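Local coordinates for protein Beta2-bungarotoxin (Bungarus multicinctus, PDB 1BUN) that serves as the Kunitz-type chain of a presynaptic neurotoxin, disulfide-linked to a phospholipase A2 chain and probably directing it to its neuronal target, at residues 1-9 with 53-61. Sequence-based numbering, arbitrary orientation.
Sequences RKRHPDCDK and CRCECLEYR
C7 and C57 join the N-terminal arm to the last turn of helix 50-57 through a disulfide, SG to SG 2.0 Å, the bond that ties together the two chain ends of a Kunitz domain. Cysteine suits this buried spot because it packs and crosslinks at once. Beside it the H4 amide gives E56 O a nearly straight hydrogen bond (N to O 2.9 Å, 178°).

R3 continues the tight side on an extended chain whose CG is turned opposite the backbone N (chi1 -157°). R3 lays its guanidinium side-on to C57 O, which accepts from both NE and NH2, the latter at 2.6 Å. R3 NH1 turns to D8 OD2 in a salt bridge (3.0 Å), fixing the group's rotation. Arginine suits the place because its three nitrogens serve both acceptors while its charge lies near two acids, D8 OD1 and E59 OE2 being 4.4 Å apart. One face lies against E59 CG; E59 OE2, well out of the guanidinium plane, makes a long ion pair and hydrogen-bonds to Y25 OH.

The looser side is water-mediated: one water accepts from R1 NE and donates to K2 O and C55 O. R1, long enough to reach C55 from the chain's start, has C55 SG 3.8 Å above its guanidinium centre. C55 is disulfide-bonded to the neighbouring protein chain, which also reaches E56, L58 and R3, while C57 and R3 also pack on Y25 of strand 20-26.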
ATOM      1  N   ARG B   1      -4.688   2.414  -2.063  1.00 40.49           N
ATOM      2  CA  ARG B   1      -5.794   2.117  -1.111  1.00 39.77           C
ATOM      3  C   ARG B   1      -6.965   3.067  -1.357  1.00 39.19           C
ATOM      4  O   ARG B   1      -6.804   4.121  -1.968  1.00 38.46           O
ATOM      5  CB  ARG B   1      -5.300   2.210   0.346  1.00 39.18           C
ATOM      6  CG  ARG B   1      -4.472   3.434   0.647  1.00 39.17           C
ATOM      7  CD  ARG B   1      -4.105   3.552   2.104  1.00 39.40           C
ATOM      8  NE  ARG B   1      -4.545   4.849   2.613  1.00 42.46           N
ATOM      9  CZ  ARG B   1      -3.766   5.755   3.198  1.00 43.43           C
ATOM     10  NH1 ARG B   1      -2.467   5.518   3.380  1.00 43.91           N
ATOM     11  NH2 ARG B   1      -4.299   6.919   3.573  1.00 43.29           N
ATOM     12  N   LYS B   2      -8.149   2.661  -0.912  1.00 38.68           N
ATOM     13  CA  LYS B   2      -9.348   3.466  -1.070  1.00 38.67           C
ATOM     14  C   LYS B   2      -9.854   3.878   0.302  1.00 37.45           C
ATOM     15  O   LYS B   2      -9.431   3.321   1.323  1.00 37.04           O
ATOM     16  CB  LYS B   2     -10.419   2.674  -1.824  1.00 41.04           C
ATOM     17  CG  LYS B   2     -10.075   2.459  -3.290  1.00 45.43           C
ATOM     18  CD  LYS B   2     -11.017   1.496  -4.010  1.00 48.59           C
ATOM     19  CE  LYS B   2     -10.692   0.026  -3.763  1.00 47.88           C
ATOM     20  NZ  LYS B   2     -11.195  -0.427  -2.442  1.00 49.66           N
ATOM     21  N   ARG B   3     -10.735   4.876   0.323  1.00 35.92           N
ATOM     22  CA  ARG B   3     -11.311   5.374   1.571  1.00 33.31           C
ATOM     23  C   ARG B   3     -12.316   4.386   2.113  1.00 33.00           C
ATOM     24  O   ARG B   3     -13.047   3.786   1.339  1.00 34.15           O
ATOM     25  CB  ARG B   3     -11.998   6.703   1.343  1.00 29.64           C
ATOM     26  CG  ARG B   3     -12.092   7.480   2.592  1.00 25.72           C
ATOM     27  CD  ARG B   3     -12.821   8.741   2.364  1.00 25.05           C
ATOM     28  NE  ARG B   3     -12.915   9.514   3.593  1.00 24.94           N
ATOM     29  CZ  ARG B   3     -14.055   9.884   4.157  1.00 26.23           C
ATOM     30  NH1 ARG B   3     -15.223   9.535   3.616  1.00 26.70           N
ATOM     31  NH2 ARG B   3     -14.021  10.697   5.195  1.00 28.90           N
ATOM     32  N   HIS B   4     -12.355   4.193   3.429  1.00 32.74           N
ATOM     33  CA  HIS B   4     -13.304   3.235   3.987  1.00 30.35           C
ATOM     34  C   HIS B   4     -14.729   3.670   3.659  1.00 30.27           C
ATOM     35  O   HIS B   4     -15.108   4.819   3.868  1.00 31.35           O
ATOM     36  CB  HIS B   4     -13.135   3.086   5.499  1.00 27.39           C
ATOM     37  CG  HIS B   4     -13.825   1.881   6.058  1.00 25.88           C
ATOM     38  ND1 HIS B   4     -15.173   1.885   6.307  1.00 25.49           N
ATOM     39  CD2 HIS B   4     -13.352   0.615   6.198  1.00 25.55           C
ATOM     40  CE1 HIS B   4     -15.494   0.632   6.577  1.00 24.92           C
ATOM     41  NE2 HIS B   4     -14.428  -0.171   6.522  1.00 24.85           N
ATOM     42  N   PRO B   5     -15.524   2.769   3.092  1.00 29.87           N
ATOM     43  CA  PRO B   5     -16.898   3.121   2.752  1.00 30.34           C
ATOM     44  C   PRO B   5     -17.822   3.521   3.901  1.00 31.05           C
ATOM     45  O   PRO B   5     -18.882   4.096   3.654  1.00 33.27           O
ATOM     46  CB  PRO B   5     -17.400   1.863   2.044  1.00 30.49           C
ATOM     47  CG  PRO B   5     -16.551   0.774   2.625  1.00 30.45           C
ATOM     48  CD  PRO B   5     -15.204   1.420   2.612  1.00 30.75           C
ATOM     49  N   ASP B   6     -17.435   3.278   5.148  1.00 29.92           N
ATOM     50  CA  ASP B   6     -18.327   3.620   6.259  1.00 28.86           C
ATOM     51  C   ASP B   6     -17.932   4.840   7.078  1.00 28.71           C
ATOM     52  O   ASP B   6     -18.637   5.237   8.002  1.00 29.45           O
ATOM     53  CB  ASP B   6     -18.513   2.399   7.161  1.00 28.23           C
ATOM     54  CG  ASP B   6     -19.142   1.219   6.418  1.00 29.95           C
ATOM     55  OD1 ASP B   6     -20.111   1.456   5.654  1.00 30.87           O
ATOM     56  OD2 ASP B   6     -18.684   0.060   6.585  1.00 28.58           O
ATOM     57  N   CYS B   7     -16.857   5.495   6.674  1.00 27.67           N
ATOM     58  CA  CYS B   7     -16.325   6.655   7.379  1.00 27.06           C
ATOM     59  C   CYS B   7     -17.280   7.783   7.763  1.00 28.10           C
ATOM     60  O   CYS B   7     -16.954   8.606   8.625  1.00 28.22           O
ATOM     61  CB  CYS B   7     -15.133   7.224   6.601  1.00 23.77           C
ATOM     62  SG  CYS B   7     -13.729   6.077   6.565  1.00 21.15           S
ATOM     63  N   ASP B   8     -18.443   7.842   7.131  1.00 28.63           N
ATOM     64  CA  ASP B   8     -19.381   8.905   7.448  1.00 30.32           C
ATOM     65  C   ASP B   8     -20.700   8.421   8.048  1.00 30.33           C
ATOM     66  O   ASP B   8     -21.682   9.162   8.095  1.00 32.58           O
ATOM     67  CB  ASP B   8     -19.633   9.760   6.201  1.00 31.87           C
ATOM     68  CG  ASP B   8     -18.386  10.471   5.723  1.00 31.04           C
ATOM     69  OD1 ASP B   8     -17.835  11.284   6.495  1.00 31.12           O
ATOM     70  OD2 ASP B   8     -17.942  10.199   4.590  1.00 30.49           O
ATOM     71  N   LYS B   9     -20.744   7.175   8.490  1.00 29.39           N
ATOM     72  CA  LYS B   9     -21.955   6.635   9.088  1.00 28.61           C
ATOM     73  C   LYS B   9     -21.825   6.852  10.587  1.00 29.02           C
ATOM     74  O   LYS B   9     -20.713   7.086  11.083  1.00 30.56           O
ATOM     75  CB  LYS B   9     -22.063   5.153   8.771  1.00 28.77           C
ATOM     76  CG  LYS B   9     -22.297   4.909   7.305  1.00 31.01           C
ATOM     77  CD  LYS B   9     -22.285   3.460   6.986  1.00 35.56           C
ATOM     78  CE  LYS B   9     -22.835   3.226   5.600  1.00 38.99           C
ATOM     79  NZ  LYS B   9     -22.744   1.778   5.234  1.00 44.40           N
ATOM     80  N   CYS B  53      -7.550   5.104  12.005  1.00 23.54           N
ATOM     81  CA  CYS B  53      -8.754   5.807  11.616  1.00 22.74           C
ATOM     82  C   CYS B  53      -8.467   6.935  10.621  1.00 23.25           C
ATOM     83  O   CYS B  53      -9.189   7.059   9.631  1.00 23.96           O
ATOM     84  CB  CYS B  53      -9.470   6.361  12.848  1.00 21.87           C
ATOM     85  SG  CYS B  53     -10.894   7.390  12.426  1.00 19.90           S
ATOM     86  N   ARG B  54      -7.428   7.742  10.844  1.00 21.62           N
ATOM     87  CA  ARG B  54      -7.140   8.827   9.905  1.00 22.43           C
ATOM     88  C   ARG B  54      -6.832   8.160   8.587  1.00 23.93           C
ATOM     89  O   ARG B  54      -7.462   8.417   7.561  1.00 24.19           O
ATOM     90  CB  ARG B  54      -5.925   9.634  10.327  1.00 24.54           C
ATOM     91  CG  ARG B  54      -5.825   9.907  11.791  1.00 29.43           C
ATOM     92  CD  ARG B  54      -4.936  11.072  12.031  1.00 34.40           C
ATOM     93  NE  ARG B  54      -5.618  12.317  11.703  1.00 40.17           N
ATOM     94  CZ  ARG B  54      -6.325  13.028  12.586  1.00 43.76           C
ATOM     95  NH1 ARG B  54      -6.439  12.602  13.856  1.00 44.40           N
ATOM     96  NH2 ARG B  54      -6.918  14.164  12.197  1.00 44.44           N
ATOM     97  N   CYS B  55      -5.923   7.198   8.670  1.00 26.33           N
ATOM     98  CA  CYS B  55      -5.480   6.415   7.532  1.00 26.20           C
ATOM     99  C   CYS B  55      -6.625   5.974   6.643  1.00 25.52           C
ATOM    100  O   CYS B  55      -6.551   6.102   5.423  1.00 26.35           O
ATOM    101  CB  CYS B  55      -4.761   5.172   8.028  1.00 26.31           C
ATOM    102  SG  CYS B  55      -3.872   4.301   6.717  1.00 30.23           S
ATOM    103  N   GLU B  56      -7.679   5.462   7.272  1.00 25.35           N
ATOM    104  CA  GLU B  56      -8.835   4.938   6.566  1.00 26.11           C
ATOM    105  C   GLU B  56      -9.877   5.952   6.150  1.00 27.22           C
ATOM    106  O   GLU B  56     -10.597   5.719   5.173  1.00 26.80           O
ATOM    107  CB  GLU B  56      -9.544   3.881   7.425  1.00 26.41           C
ATOM    108  CG  GLU B  56      -8.815   2.592   7.646  1.00 27.86           C
ATOM    109  CD  GLU B  56      -9.164   1.547   6.617  1.00 29.32           C
ATOM    110  OE1 GLU B  56      -9.097   1.839   5.407  1.00 32.43           O
ATOM    111  OE2 GLU B  56      -9.484   0.414   7.014  1.00 30.12           O
ATOM    112  N   CYS B  57      -9.944   7.072   6.868  1.00 28.85           N
ATOM    113  CA  CYS B  57     -10.987   8.063   6.626  1.00 29.84           C
ATOM    114  C   CYS B  57     -10.656   9.498   6.321  1.00 32.14           C
ATOM    115  O   CYS B  57     -11.545  10.241   5.889  1.00 31.67           O
ATOM    116  CB  CYS B  57     -11.948   8.101   7.813  1.00 26.71           C
ATOM    117  SG  CYS B  57     -12.686   6.517   8.227  1.00 21.03           S
ATOM    118  N   LEU B  58      -9.446   9.932   6.618  1.00 35.30           N
ATOM    119  CA  LEU B  58      -9.124  11.324   6.359  1.00 40.59           C
ATOM    120  C   LEU B  58      -9.366  11.684   4.893  1.00 43.86           C
ATOM    121  O   LEU B  58      -8.991  10.948   3.984  1.00 43.25           O
ATOM    122  CB  LEU B  58      -7.710  11.669   6.837  1.00 41.39           C
ATOM    123  CG  LEU B  58      -7.618  12.844   7.830  1.00 41.51           C
ATOM    124  CD1 LEU B  58      -8.753  12.833   8.814  1.00 43.07           C
ATOM    125  CD2 LEU B  58      -6.303  12.787   8.570  1.00 42.92           C
ATOM    126  N   GLU B  59     -10.146  12.743   4.698  1.00 49.37           N
ATOM    127  CA  GLU B  59     -10.503  13.240   3.372  1.00 54.67           C
ATOM    128  C   GLU B  59      -9.396  14.108   2.790  1.00 57.35           C
ATOM    129  O   GLU B  59      -9.035  15.132   3.368  1.00 57.38           O
ATOM    130  CB  GLU B  59     -11.791  14.055   3.460  1.00 55.95           C
ATOM    131  CG  GLU B  59     -12.952  13.310   4.097  1.00 59.25           C
ATOM    132  CD  GLU B  59     -14.171  14.193   4.283  1.00 61.68           C
ATOM    133  OE1 GLU B  59     -14.552  14.873   3.305  1.00 62.71           O
ATOM    134  OE2 GLU B  59     -14.727  14.233   5.410  1.00 61.09           O
ATOM    135  N   TYR B  60      -8.856  13.696   1.653  1.00 61.41           N
ATOM    136  CA  TYR B  60      -7.791  14.447   1.007  1.00 65.69           C
ATOM    137  C   TYR B  60      -8.331  15.620   0.191  1.00 68.27           C
ATOM    138  O   TYR B  60      -8.241  15.633  -1.040  1.00 68.86           O
ATOM    139  CB  TYR B  60      -6.927  13.517   0.141  1.00 66.38           C
ATOM    140  CG  TYR B  60      -5.988  12.629   0.944  1.00 68.39           C
ATOM    141  CD1 TYR B  60      -5.235  13.152   1.985  1.00 69.70           C
ATOM    142  CD2 TYR B  60      -5.841  11.280   0.646  1.00 69.61           C
ATOM    143  CE1 TYR B  60      -4.357  12.363   2.705  1.00 70.38           C
ATOM    144  CE2 TYR B  60      -4.962  10.483   1.365  1.00 70.71           C
ATOM    145  CZ  TYR B  60      -4.222  11.035   2.394  1.00 70.78           C
ATOM    146  OH  TYR B  60      -3.336  10.266   3.114  1.00 71.63           O
ATOM    147  N   ARG B  61      -8.880  16.605   0.900  1.00 70.97           N
ATOM    148  CA  ARG B  61      -9.438  17.813   0.299  1.00 73.57           C
ATOM    149  C   ARG B  61     -10.756  17.559  -0.422  1.00 74.26           C
ATOM    150  O   ARG B  61     -11.086  16.377  -0.653  1.00 74.40           O
ATOM    151  CB  ARG B  61      -8.420  18.451  -0.654  1.00 75.79           C
ATOM    152  CG  ARG B  61      -8.157  19.927  -0.387  1.00 79.33           C
ATOM    153  CD  ARG B  61      -8.979  20.825  -1.305  1.00 82.52           C
ATOM    154  NE  ARG B  61      -8.241  21.230  -2.507  1.00 85.43           N
ATOM    155  CZ  ARG B  61      -8.182  20.529  -3.637  1.00 86.56           C
ATOM    156  NH1 ARG B  61      -8.814  19.362  -3.738  1.00 86.82           N
ATOM    157  NH2 ARG B  61      -7.509  21.010  -4.676  1.00 87.56           N
ATOM    158  OXT ARG B  61     -11.449  18.554  -0.740  1.00 74.97           O
TER
HETATM  159  O   HOH W   1      -7.209   4.933   2.975  1.00 26.98           O